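Local coordinates for periplasmic binding protein/LacI transcriptional regulator (Shewanella sp. ANA-3, PDB 5OCP) that binds L-arabinofuranose, in its alpha and beta forms, in the periplasm and probably delivers it to the membrane components of an arabinose ABC transporter, at residues A[36-39]-A[44-47]; A[48-53]-A[74-79]; A[115-120]-A[237-242]; A[141-146]-A[220-225]. One frame throughout, in Å; residues are numbered along the deposited sequence.

Interaction 1 of 4, residues A[36-39]-A[44-47]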
loop_
_atom_site.group_PDB
_atom_site.type_symbol
_atom_site.label_atom_id
_atom_site.label_comp_id
_atom_site.label_asym_id
_atom_site.label_seq_id
_atom_site.Cartn_x
_atom_site.Cartn_y
_atom_site.Cartn_z
ATOM N N ALA A 36 2.666 17.556 0.485
ATOM C CA ALA A 36 1.439 17.844 -0.238
ATOM C C ALA A 36 0.540 16.641 -0.388
ATOM O O ALA A 36 1.046 15.559 -0.671
ATOM C CB ALA A 36 1.811 18.408 -1.596
ATOM N N ASP A 37 -0.756 16.844 -0.164
ATOM C CA ASP A 37 -1.762 15.804 -0.297
ATOM C C ASP A 37 -2.514 16.114 -1.582
ATOM O O ASP A 37 -3.031 17.217 -1.758
ATOM C CB ASP A 37 -2.717 15.818 0.896
ATOM C CG ASP A 37 -3.780 14.742 0.805
ATOM O OD1 ASP A 37 -4.047 14.263 -0.317
ATOM O OD2 ASP A 37 -4.348 14.375 1.854
ATOM N N ALA A 38 -2.572 15.138 -2.477
ATOM C CA ALA A 38 -3.232 15.332 -3.799
ATOM C C ALA A 38 -4.684 14.938 -3.853
ATOM O O ALA A 38 -5.349 15.067 -4.934
ATOM C CB ALA A 38 -2.437 14.593 -4.867
ATOM N N GLN A 39 -5.275 14.508 -2.753
ATOM C CA GLN A 39 -6.661 14.111 -2.758
ATOM C C GLN A 39 -7.049 13.121 -3.850
ATOM O O GLN A 39 -8.085 13.238 -4.514
ATOM C CB GLN A 39 -7.596 15.347 -2.694
ATOM C CG GLN A 39 -7.224 16.220 -1.495
ATOM C CD GLN A 39 -8.091 17.469 -1.307
ATOM O OE1 GLN A 39 -8.804 17.882 -2.194
ATOM N NE2 GLN A 39 -7.955 18.101 -0.143
ATOM N N ASN A 44 -3.211 16.865 -9.249
ATOM C CA ASN A 44 -2.741 17.618 -8.050
ATOM C C ASN A 44 -1.305 17.297 -7.652
ATOM O O ASN A 44 -0.557 18.167 -7.172
ATOM C CB ASN A 44 -3.694 17.411 -6.911
ATOM C CG ASN A 44 -5.072 18.004 -7.162
ATOM O OD1 ASN A 44 -5.190 18.989 -7.914
ATOM N ND2 ASN A 44 -6.092 17.512 -6.438
ATOM N N GLN A 45 -0.890 16.038 -7.890
ATOM C CA GLN A 45 0.510 15.738 -7.683
ATOM C C GLN A 45 1.394 16.497 -8.595
ATOM O O GLN A 45 2.415 17.043 -8.177
ATOM C CB GLN A 45 0.820 14.237 -7.827
ATOM C CG GLN A 45 0.029 13.358 -6.900
ATOM C CD GLN A 45 0.566 11.951 -6.734
ATOM O OE1 GLN A 45 0.111 11.050 -7.410
ATOM N NE2 GLN A 45 1.530 11.782 -5.840
ATOM N N ILE A 46 1.021 16.555 -9.863
ATOM C CA ILE A 46 1.839 17.292 -10.821
ATOM C C ILE A 46 1.955 18.789 -10.481
ATOM O O ILE A 46 3.028 19.413 -10.523
ATOM C CB ILE A 46 1.336 17.044 -12.265
ATOM C CG1 ILE A 46 1.549 15.555 -12.622
ATOM C CG2 ILE A 46 2.166 17.908 -13.232
ATOM C CD1 ILE A 46 0.806 15.172 -13.873
ATOM N N LYS A 47 0.843 19.352 -10.036
ATOM C CA LYS A 47 0.869 20.703 -9.542
ATOM C C LYS A 47 1.774 20.957 -8.351
ATOM O O LYS A 47 2.518 21.937 -8.307
ATOM C CB LYS A 47 -0.559 21.159 -9.260
ATOM C CG LYS A 47 -1.382 21.369 -10.527
ATOM C CD LYS A 47 -2.712 22.030 -10.198
ATOM C CE LYS A 47 -3.386 22.508 -11.524
ATOM N NZ LYS A 47 -4.020 21.331 -12.178
HETATM O O HOH W 1 -1.095 17.835 -4.350
#
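Ala38 meets Asn44 and Gln45 where strand 32-37 runs out and the chain bends into helix 42-54. Just before it, Asp37 shapes the turn: OD1 of Asp37 accepts from the backbone N of Gln39 at 2.7 Å, an Asx turn, a role that suits a short side chain whose carboxylate can fold back on its own backbone. Its carbonyl O and that of Asn44 also share a water, through weak bonds. Ala38 follows with its methyl directed at the helix. CB of Ala38 lies 3.4 Å from CG of Gln45 and 3.7 Å from CB of Asn44; at these distances a larger side chain would probably collide with the helix. This is a beta-alpha connection of the Rossmann-like lobe of a periplasmic binding protein, in which the helix that follows the strand packs against the parallel sheet. The carbonyl of Ala38 is held as well: ND2 of Asn44 donates to O of Ala38 at 3.0 Å, nearly straight at 168°, with the oxygen close to the amide plane but the donor well above the carbonyl plane. Asn44 reaches it because CG lies beside its own backbone N (chi1 -66°). Gln45 offers Ala38 only its aliphatic part; its amide bonds to Ala63, Val65 and Ser6.

Interaction 2 of 4, residues A[48-53]-A[74-79]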
loop_
_atom_site.group_PDB
_atom_site.type_symbol
_atom_site.label_atom_id
_atom_site.label_comp_id
_atom_site.label_asym_id
_atom_site.label_seq_id
_atom_site.Cartn_x
_atom_site.Cartn_y
_atom_site.Cartn_z
ATOM N N ALA A 48 1.716 20.070 -7.356
ATOM C CA ALA A 48 2.598 20.141 -6.201
ATOM C C ALA A 48 4.055 20.080 -6.604
ATOM O O ALA A 48 4.852 20.872 -6.167
ATOM C CB ALA A 48 2.295 18.995 -5.237
ATOM N N VAL A 49 4.389 19.130 -7.476
ATOM C CA VAL A 49 5.751 18.980 -7.952
ATOM C C VAL A 49 6.248 20.238 -8.685
ATOM O O VAL A 49 7.381 20.709 -8.426
ATOM C CB VAL A 49 5.936 17.727 -8.802
ATOM C CG1 VAL A 49 7.313 17.679 -9.341
ATOM C CG2 VAL A 49 5.664 16.469 -8.009
ATOM N N ARG A 50 5.373 20.828 -9.492
ATOM C CA ARG A 50 5.697 22.060 -10.195
ATOM C C ARG A 50 6.017 23.137 -9.159
ATOM O O ARG A 50 7.003 23.861 -9.296
ATOM C CB ARG A 50 4.529 22.501 -11.076
ATOM C CG ARG A 50 4.176 21.515 -12.177
ATOM C CD ARG A 50 3.861 22.232 -13.480
ATOM N NE ARG A 50 4.385 21.515 -14.640
ATOM C CZ ARG A 50 3.629 20.887 -15.535
ATOM N NH1 ARG A 50 2.310 20.886 -15.406
ATOM N NH2 ARG A 50 4.192 20.260 -16.558
ATOM N N SER A 51 5.183 23.243 -8.124
ATOM C CA SER A 51 5.417 24.227 -7.070
ATOM C C SER A 51 6.699 23.999 -6.344
ATOM O O SER A 51 7.464 24.928 -6.077
ATOM C CB SER A 51 4.208 24.266 -6.117
ATOM O OG SER A 51 4.411 25.186 -5.093
ATOM N N PHE A 52 6.995 22.727 -6.061
ATOM C CA PHE A 52 8.290 22.446 -5.465
ATOM C C PHE A 52 9.462 22.908 -6.322
ATOM O O PHE A 52 10.445 23.433 -5.751
ATOM C CB PHE A 52 8.507 20.923 -5.264
ATOM C CG PHE A 52 7.537 20.281 -4.345
ATOM C CD1 PHE A 52 6.999 20.947 -3.283
ATOM C CD2 PHE A 52 7.257 18.908 -4.505
ATOM C CE1 PHE A 52 6.091 20.350 -2.429
ATOM C CE2 PHE A 52 6.391 18.304 -3.632
ATOM C CZ PHE A 52 5.796 19.004 -2.626
ATOM N N ILE A 53 9.378 22.712 -7.626
ATOM C CA ILE A 53 10.431 23.151 -8.542
ATOM C C ILE A 53 10.505 24.712 -8.558
ATOM O O ILE A 53 11.568 25.266 -8.346
ATOM C CB ILE A 53 10.160 22.655 -9.941
ATOM C CG1 ILE A 53 10.347 21.111 -10.045
ATOM C CG2 ILE A 53 11.121 23.275 -10.959
ATOM C CD1 ILE A 53 9.750 20.505 -11.279
ATOM N N LEU A 74 8.898 15.145 -14.676
ATOM C CA LEU A 74 10.190 14.676 -14.322
ATOM C C LEU A 74 11.271 15.364 -15.131
ATOM O O LEU A 74 12.311 15.692 -14.618
ATOM C CB LEU A 74 10.314 13.144 -14.498
ATOM C CG LEU A 74 9.473 12.448 -13.416
ATOM C CD1 LEU A 74 9.383 10.961 -13.667
ATOM C CD2 LEU A 74 9.978 12.724 -12.029
ATOM N N LYS A 75 10.973 15.628 -16.384
ATOM C CA LYS A 75 11.963 16.372 -17.231
ATOM C C LYS A 75 12.192 17.804 -16.747
ATOM O O LYS A 75 13.319 18.262 -16.649
ATOM C CB LYS A 75 11.516 16.334 -18.687
ATOM C CG LYS A 75 11.875 15.051 -19.395
ATOM C CD LYS A 75 11.106 14.887 -20.683
ATOM C CE LYS A 75 11.425 15.977 -21.685
ATOM N NZ LYS A 75 11.062 15.539 -23.080
ATOM N N GLU A 76 11.122 18.411 -16.269
ATOM C CA GLU A 76 11.210 19.707 -15.619
ATOM C C GLU A 76 12.089 19.698 -14.391
ATOM O O GLU A 76 12.899 20.610 -14.174
ATOM C CB GLU A 76 9.807 20.225 -15.265
ATOM C CG GLU A 76 8.978 20.681 -16.467
ATOM C CD GLU A 76 7.510 20.919 -16.163
ATOM O OE1 GLU A 76 7.174 21.252 -15.026
ATOM O OE2 GLU A 76 6.667 20.788 -17.093
ATOM N N ALA A 77 11.884 18.714 -13.481
ATOM C CA ALA A 77 12.768 18.568 -12.398
ATOM C C ALA A 77 14.251 18.368 -12.778
ATOM O O ALA A 77 15.169 18.865 -12.113
ATOM C CB ALA A 77 12.289 17.430 -11.492
ATOM N N LYS A 78 14.471 17.608 -13.831
ATOM C CA LYS A 78 15.791 17.311 -14.244
ATOM C C LYS A 78 16.491 18.598 -14.738
ATOM O O LYS A 78 17.622 18.899 -14.366
ATOM C CB LYS A 78 15.795 16.252 -15.316
ATOM C CG LYS A 78 17.230 15.797 -15.604
ATOM C CD LYS A 78 17.202 14.571 -16.522
ATOM C CE LYS A 78 18.611 14.118 -16.938
ATOM N NZ LYS A 78 19.199 13.219 -15.901
ATOM N N ARG A 79 15.786 19.345 -15.519
ATOM C CA ARG A 79 16.286 20.669 -16.027
ATOM C C ARG A 79 16.567 21.623 -14.903
ATOM O O ARG A 79 17.550 22.323 -14.944
ATOM C CB ARG A 79 15.295 21.253 -17.030
ATOM C CG ARG A 79 15.282 20.531 -18.371
ATOM C CD ARG A 79 14.444 21.269 -19.436
ATOM N NE ARG A 79 12.976 21.201 -19.230
ATOM C CZ ARG A 79 12.104 20.392 -19.865
ATOM N NH1 ARG A 79 12.479 19.523 -20.812
ATOM N NH2 ARG A 79 10.812 20.454 -19.554
#
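Arg50 lays the NE side of its guanidinium against the carboxylate of Glu76, forming a two-pronged salt bridge between parallel helices. NE of Arg50 donates to OE1 of Glu76 at 2.8 Å, almost straight at 173°, and NH2 of Arg50 donates to OE2 of Glu76 at 2.6 Å. The two flat groups are nearly coplanar, 21° apart, and OE1 receives NE on its syn lone pair. Glu76 reaches out with an extended chain, whereas Arg50 bends at chi2 and chi3 to turn its side edge to the acid; two bonds to separate oxygens should restrict rotation of both groups. A glutamine here, with one acceptor oxygen and no charge, would probably leave the arginine without its mate and freer to turn. Beside the salt bridge, CD1 of Ile53 packs on Ala77, 3.6 Å from its backbone N and 4.0 Å from its CB. The long branch of isoleucine spans the gap, and the small alanine allows it close to the helix backbone. The axes of segments 48-53 and 74-79 approach to 10.2 Å, 9° from parallel, as expected for successive helices on one face of a parallel sheet. Helices 42-54 and 71-79 both rest on that sheet, Ile53 touching Ile60 of strand 59-62 and Ala77 touching Val84 of strand 84-87.

Interaction 3 of 4, residues A[115-120]-A[237-242]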
loop_
_atom_site.group_PDB
_atom_site.type_symbol
_atom_site.label_atom_id
_atom_site.label_comp_id
_atom_site.label_asym_id
_atom_site.label_seq_id
_atom_site.Cartn_x
_atom_site.Cartn_y
_atom_site.Cartn_z
ATOM N N GLY A 115 -0.791 -15.387 -1.145
ATOM C CA GLY A 115 -1.349 -16.508 -1.934
ATOM C C GLY A 115 -0.861 -17.851 -1.469
ATOM O O GLY A 115 -1.611 -18.806 -1.342
ATOM N N GLN A 116 0.430 -17.974 -1.198
ATOM C CA GLN A 116 0.960 -19.229 -0.715
ATOM C C GLN A 116 0.416 -19.592 0.619
ATOM O O GLN A 116 0.070 -20.748 0.848
ATOM C CB GLN A 116 2.499 -19.193 -0.674
ATOM C CG GLN A 116 3.156 -20.549 -0.488
ATOM C CD GLN A 116 2.828 -21.529 -1.602
ATOM O OE1 GLN A 116 3.166 -21.309 -2.747
ATOM N NE2 GLN A 116 2.068 -22.563 -1.287
ATOM N N TRP A 117 0.295 -18.616 1.513
ATOM C CA TRP A 117 -0.247 -18.850 2.821
ATOM C C TRP A 117 -1.683 -19.423 2.711
ATOM O O TRP A 117 -2.046 -20.400 3.379
ATOM C CB TRP A 117 -0.250 -17.575 3.703
ATOM C CG TRP A 117 -0.785 -17.878 5.078
ATOM C CD1 TRP A 117 -0.051 -18.309 6.186
ATOM C CD2 TRP A 117 -2.159 -17.813 5.526
ATOM N NE1 TRP A 117 -0.928 -18.544 7.247
ATOM C CE2 TRP A 117 -2.208 -18.310 6.841
ATOM C CE3 TRP A 117 -3.347 -17.493 4.900
ATOM C CZ2 TRP A 117 -3.379 -18.362 7.569
ATOM C CZ3 TRP A 117 -4.547 -17.603 5.615
ATOM C CH2 TRP A 117 -4.538 -18.044 6.927
ATOM N N LEU A 118 -2.479 -18.766 1.861
ATOM C CA LEU A 118 -3.852 -19.213 1.652
ATOM C C LEU A 118 -3.916 -20.637 1.058
ATOM O O LEU A 118 -4.763 -21.446 1.479
ATOM C CB LEU A 118 -4.595 -18.233 0.744
ATOM C CG LEU A 118 -6.065 -18.550 0.542
ATOM C CD1 LEU A 118 -6.881 -18.461 1.827
ATOM C CD2 LEU A 118 -6.619 -17.642 -0.554
ATOM N N MET A 119 -3.041 -20.943 0.111
ATOM C CA MET A 119 -3.019 -22.319 -0.427
ATOM C C MET A 119 -2.653 -23.319 0.630
ATOM O O MET A 119 -3.204 -24.429 0.646
ATOM C CB MET A 119 -2.113 -22.445 -1.645
ATOM C CG MET A 119 -2.469 -21.508 -2.814
ATOM S SD MET A 119 -4.044 -22.008 -3.529
ATOM C CE MET A 119 -5.205 -20.898 -2.703
ATOM N N ASP A 120 -1.736 -22.972 1.519
ATOM C CA ASP A 120 -1.322 -23.880 2.581
ATOM C C ASP A 120 -2.471 -24.097 3.557
ATOM O O ASP A 120 -2.771 -25.234 3.932
ATOM C CB ASP A 120 -0.103 -23.347 3.325
ATOM C CG ASP A 120 1.141 -23.288 2.506
ATOM O OD1 ASP A 120 1.240 -23.891 1.408
ATOM O OD2 ASP A 120 2.071 -22.540 2.977
ATOM N N VAL A 237 -10.528 -11.780 10.857
ATOM C CA VAL A 237 -9.705 -11.913 9.614
ATOM C C VAL A 237 -8.509 -12.824 9.890
ATOM O O VAL A 237 -8.254 -13.158 11.044
ATOM C CB VAL A 237 -9.209 -10.536 9.164
ATOM C CG1 VAL A 237 -10.364 -9.619 8.841
ATOM C CG2 VAL A 237 -8.259 -9.926 10.164
ATOM N N ASN A 238 -7.823 -13.269 8.847
ATOM C CA ASN A 238 -6.871 -14.358 9.034
ATOM C C ASN A 238 -5.418 -14.004 8.901
ATOM O O ASN A 238 -4.640 -14.458 9.714
ATOM C CB ASN A 238 -7.191 -15.461 8.139
ATOM C CG ASN A 238 -8.591 -16.002 8.418
ATOM O OD1 ASN A 238 -9.574 -15.518 7.853
ATOM N ND2 ASN A 238 -8.691 -16.954 9.374
ATOM N N ALA A 239 -5.070 -13.247 7.859
ATOM C CA ALA A 239 -3.608 -13.046 7.490
ATOM C C ALA A 239 -3.418 -11.769 6.742
ATOM O O ALA A 239 -4.308 -11.321 6.006
ATOM C CB ALA A 239 -3.011 -14.203 6.703
ATOM N N THR A 240 -2.269 -11.105 6.962
ATOM C CA THR A 240 -1.887 -9.955 6.177
ATOM C C THR A 240 -0.389 -9.913 6.040
ATOM O O THR A 240 0.324 -10.518 6.830
ATOM C CB THR A 240 -2.431 -8.659 6.791
ATOM O OG1 THR A 240 -2.201 -7.544 5.941
ATOM C CG2 THR A 240 -1.765 -8.360 8.142
ATOM N N VAL A 241 0.098 -9.241 5.019
ATOM C CA VAL A 241 1.527 -8.981 4.871
ATOM C C VAL A 241 1.786 -7.591 5.317
ATOM O O VAL A 241 1.127 -6.588 4.939
ATOM C CB VAL A 241 1.970 -9.151 3.393
ATOM C CG1 VAL A 241 3.440 -8.759 3.220
ATOM C CG2 VAL A 241 1.608 -10.534 2.895
ATOM N N GLU A 242 2.779 -7.407 6.165
ATOM C CA GLU A 242 3.103 -6.093 6.669
ATOM C C GLU A 242 3.738 -5.228 5.620
ATOM O O GLU A 242 4.607 -5.697 4.911
ATOM C CB GLU A 242 4.102 -6.252 7.847
ATOM C CG GLU A 242 4.474 -4.969 8.496
ATOM C CD GLU A 242 5.340 -5.105 9.760
ATOM O OE1 GLU A 242 5.316 -4.163 10.503
ATOM O OE2 GLU A 242 5.999 -6.116 10.045
#
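Trp117 spreads its indole over the methyl of Ala239, packing helix 107-121 against strand 239-242 in the second alpha/beta lobe of the periplasmic binding protein fold. This is the close part of the contact. CB of Ala239 stands 3.8 Å from the centroid of the six-membered ring of Trp117 and only 11° off its normal, a CH-pi contact over the face. A methyl suits this place, since the backbones are well separated, with CA atoms of Trp117 and Ala239 8.2 Å apart, and a broad ring fills the distance that alanine cannot. The indole is carried across by a CG anti to the backbone N (chi1 -178°). Thr277 of strand 275-277 and Val220 of strand 218-221 also touch it, so the ring lies across neighbouring strands. Beside the tryptophan, on the more exposed side of the helix, the setting is looser and more polar: Asp120 is exposed, and NE2 of Gln116 donates to OD1 of Asp120 at 3.1 Å, one helical turn on, while also bonding to Tyr154. Asn238 belongs to the buried side, yet its amide serves the backbone at Ile219 and Gly214, leaving its aliphatic carbon for the tryptophan. CB of Asn238 approaches the ring obliquely and stops 3.9 Å from CH2 of Trp117.

Interaction 4 of 4, residues A[141-146]-A[220-225]. With AHR (alpha-L-arabinofuranose), chain I; FUB (beta-L-arabinofuranose), chain J.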
loop_
_atom_site.group_PDB
_atom_site.type_symbol
_atom_site.label_atom_id
_atom_site.label_comp_id
_atom_site.label_asym_id
_atom_site.label_seq_id
_atom_site.Cartn_x
_atom_site.Cartn_y
_atom_site.Cartn_z
ATOM N N ILE A 141 -1.845 -3.843 -9.402
ATOM C CA ILE A 141 -1.393 -4.639 -10.549
ATOM C C ILE A 141 -0.451 -5.760 -10.104
ATOM O O ILE A 141 -0.561 -6.935 -10.473
ATOM C CB ILE A 141 -0.688 -3.681 -11.523
ATOM C CG1 ILE A 141 -1.677 -2.667 -12.122
ATOM C CG2 ILE A 141 0.003 -4.439 -12.610
ATOM C CD1 ILE A 141 -0.955 -1.468 -12.704
ATOM N N ASP A 142 0.589 -5.371 -9.348
ATOM C CA ASP A 142 1.618 -6.302 -8.976
ATOM C C ASP A 142 1.198 -7.303 -7.881
ATOM O O ASP A 142 1.658 -8.450 -7.897
ATOM C CB ASP A 142 2.852 -5.565 -8.513
ATOM C CG ASP A 142 3.626 -4.891 -9.675
ATOM O OD1 ASP A 142 3.113 -4.904 -10.826
ATOM O OD2 ASP A 142 4.679 -4.291 -9.380
ATOM N N ARG A 143 0.315 -6.903 -6.971
ATOM C CA ARG A 143 -0.139 -7.859 -5.959
ATOM C C ARG A 143 -0.982 -8.918 -6.669
ATOM O O ARG A 143 -0.894 -10.044 -6.381
ATOM C CB ARG A 143 -0.975 -7.211 -4.861
ATOM C CG ARG A 143 -0.130 -6.512 -3.812
ATOM C CD ARG A 143 -0.886 -5.672 -2.804
ATOM N NE ARG A 143 0.059 -4.909 -2.003
ATOM C CZ ARG A 143 -0.231 -3.782 -1.407
ATOM N NH1 ARG A 143 -1.436 -3.311 -1.445
ATOM N NH2 ARG A 143 0.690 -3.157 -0.720
ATOM N N ALA A 144 -1.794 -8.473 -7.607
ATOM C CA ALA A 144 -2.631 -9.437 -8.361
ATOM C C ALA A 144 -1.713 -10.390 -9.124
ATOM O O ALA A 144 -1.919 -11.635 -9.119
ATOM C CB ALA A 144 -3.601 -8.749 -9.254
ATOM N N ALA A 145 -0.711 -9.847 -9.800
ATOM C CA ALA A 145 0.180 -10.686 -10.565
ATOM C C ALA A 145 0.859 -11.771 -9.735
ATOM O O ALA A 145 0.915 -12.934 -10.111
ATOM C CB ALA A 145 1.243 -9.871 -11.274
ATOM N N GLY A 146 1.381 -11.406 -8.570
ATOM C CA GLY A 146 1.984 -12.359 -7.696
ATOM C C GLY A 146 1.041 -13.424 -7.127
ATOM O O GLY A 146 1.385 -14.580 -7.071
ATOM N N VAL A 220 -7.727 -12.644 3.713
ATOM C CA VAL A 220 -6.288 -12.400 3.568
ATOM C C VAL A 220 -6.045 -11.092 2.835
ATOM O O VAL A 220 -6.817 -10.710 1.967
ATOM C CB VAL A 220 -5.599 -13.558 2.946
ATOM C CG1 VAL A 220 -5.852 -14.835 3.699
ATOM C CG2 VAL A 220 -5.951 -13.719 1.462
ATOM N N SER A 221 -4.954 -10.402 3.149
ATOM C CA SER A 221 -4.832 -9.017 2.748
ATOM C C SER A 221 -3.368 -8.561 2.815
ATOM O O SER A 221 -2.451 -9.371 3.117
ATOM C CB SER A 221 -5.672 -8.222 3.773
ATOM O OG SER A 221 -5.795 -6.873 3.419
ATOM N N VAL A 222 -3.187 -7.284 2.541
ATOM C CA VAL A 222 -1.876 -6.580 2.694
ATOM C C VAL A 222 -2.037 -5.265 3.408
ATOM O O VAL A 222 -2.961 -4.505 3.111
ATOM C CB VAL A 222 -1.203 -6.352 1.310
ATOM C CG1 VAL A 222 0.175 -5.696 1.488
ATOM C CG2 VAL A 222 -1.002 -7.646 0.599
ATOM N N ASP A 223 -1.100 -5.004 4.331
ATOM C CA ASP A 223 -0.719 -3.683 4.896
ATOM C C ASP A 223 -0.196 -3.874 6.345
ATOM O O ASP A 223 0.777 -3.237 6.757
ATOM C CB ASP A 223 -1.759 -2.584 4.856
ATOM C CG ASP A 223 -1.915 -1.908 3.507
ATOM O OD1 ASP A 223 -1.067 -2.114 2.564
ATOM O OD2 ASP A 223 -2.916 -1.166 3.293
ATOM N N GLY A 224 -0.889 -4.705 7.134
ATOM C CA GLY A 224 -0.538 -4.872 8.493
ATOM C C GLY A 224 -0.868 -3.669 9.358
ATOM O O GLY A 224 -0.056 -3.262 10.244
ATOM N N VAL A 225 -2.026 -3.056 9.148
ATOM C CA VAL A 225 -2.388 -1.902 9.971
ATOM C C VAL A 225 -2.876 -2.370 11.319
ATOM O O VAL A 225 -3.324 -3.458 11.428
ATOM C CB VAL A 225 -3.386 -0.952 9.343
ATOM C CG1 VAL A 225 -2.790 -0.418 7.999
ATOM C CG2 VAL A 225 -4.758 -1.581 9.154
HETATM O O5 AHR I . 0.631 1.748 -2.439
HETATM C C5 AHR I . 0.355 1.114 -1.228
HETATM C C4 AHR I . -1.131 0.833 -1.106
HETATM O O4 AHR I . -1.889 2.003 -1.303
HETATM C C3 AHR I . -1.492 0.256 0.276
HETATM O O3 AHR I . -1.288 -1.119 0.251
HETATM C C2 AHR I . -2.934 0.728 0.374
HETATM O O2 AHR I . -3.478 0.773 1.661
HETATM C C1 AHR I . -2.773 2.132 -0.180
HETATM O O1 AHR I . -3.962 2.571 -0.601
HETATM O O5 FUB J . 0.631 1.747 -2.438
HETATM C C5 FUB J . 0.349 1.118 -1.227
HETATM C C4 FUB J . -1.140 0.841 -1.104
HETATM O O4 FUB J . -1.907 2.001 -1.316
HETATM C C3 FUB J . -1.506 0.272 0.276
HETATM O O3 FUB J . -1.283 -1.104 0.255
HETATM C C2 FUB J . -2.973 0.677 0.353
HETATM O O2 FUB J . -3.485 0.766 1.663
HETATM C C1 FUB J . -3.069 1.964 -0.466
HETATM O O1 FUB J . -2.940 2.989 0.391
#
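Arg143 and Val222 meet beside the sugar site of the periplasmic binding protein fold, where helix 138-151 and the chain leaving strand 218-221 bring their side chains together at the cleft between the lobes. The apolar part is a methyl over a flat cation: CG1 of Val222 lies above one guanidinium face of Arg143, 3.4 Å from NH2, offset toward the rim. The compact, branched valine can cover this face without competing for the N-H groups. The hydrogen bonds lie at the guanidinium edge. NH1 of Arg143 donates to O3 of the arabinofuranose at 2.8 Å and NH2 of Arg143 to the same oxygen at 3.0 Å, with matching contacts for the alpha and beta sugars. The long, extended chain of Arg143 carries these donors from the helix to the ligand. Ser12, Arg15, Arg89 and Asn195 complete the polar grip on the sugar. Among the charge contacts, NE of Arg143 makes a salt bridge with Glu110. The one with Asp223 is looser: OD1 of Asp223 is 3.9 Å from NH2 of Arg143, well out of the guanidinium plane, so no N-H points at it. An alanine in place of Arg143 would probably deprive O3 of two donors and leave Glu110 without its cationic partner. The carboxylate of Asp223 straddles two sugar hydroxyls, its OD1 2.5 Å from O3 and its OD2 2.6 Å from O2.

How the interactions relate
The four contacts divide between the two alpha/beta lobes of the binding protein. Interactions 1 and 2, centred 13 Å apart, come first along the chain and share helix 42-54 over the parallel sheet; they touch where Ala36 CB packs 3.7 Å from Ala48 CB. Interactions 3 and 4 belong to the other lobe, with centres 10 Å apart and 4 nested inside the long loop that 3 closes. Their strands 239-242 and 218-221 are neighbours in the mixed sheet. Interactions 2 and 3 lie about 40 Å apart, centre to centre, on opposite sides of the chain's centre. Interaction 4 alone reaches the sugar; interaction 1 joins a strand end to its following helix, 2 joins two helices, and 3 sets a helix on the sheet.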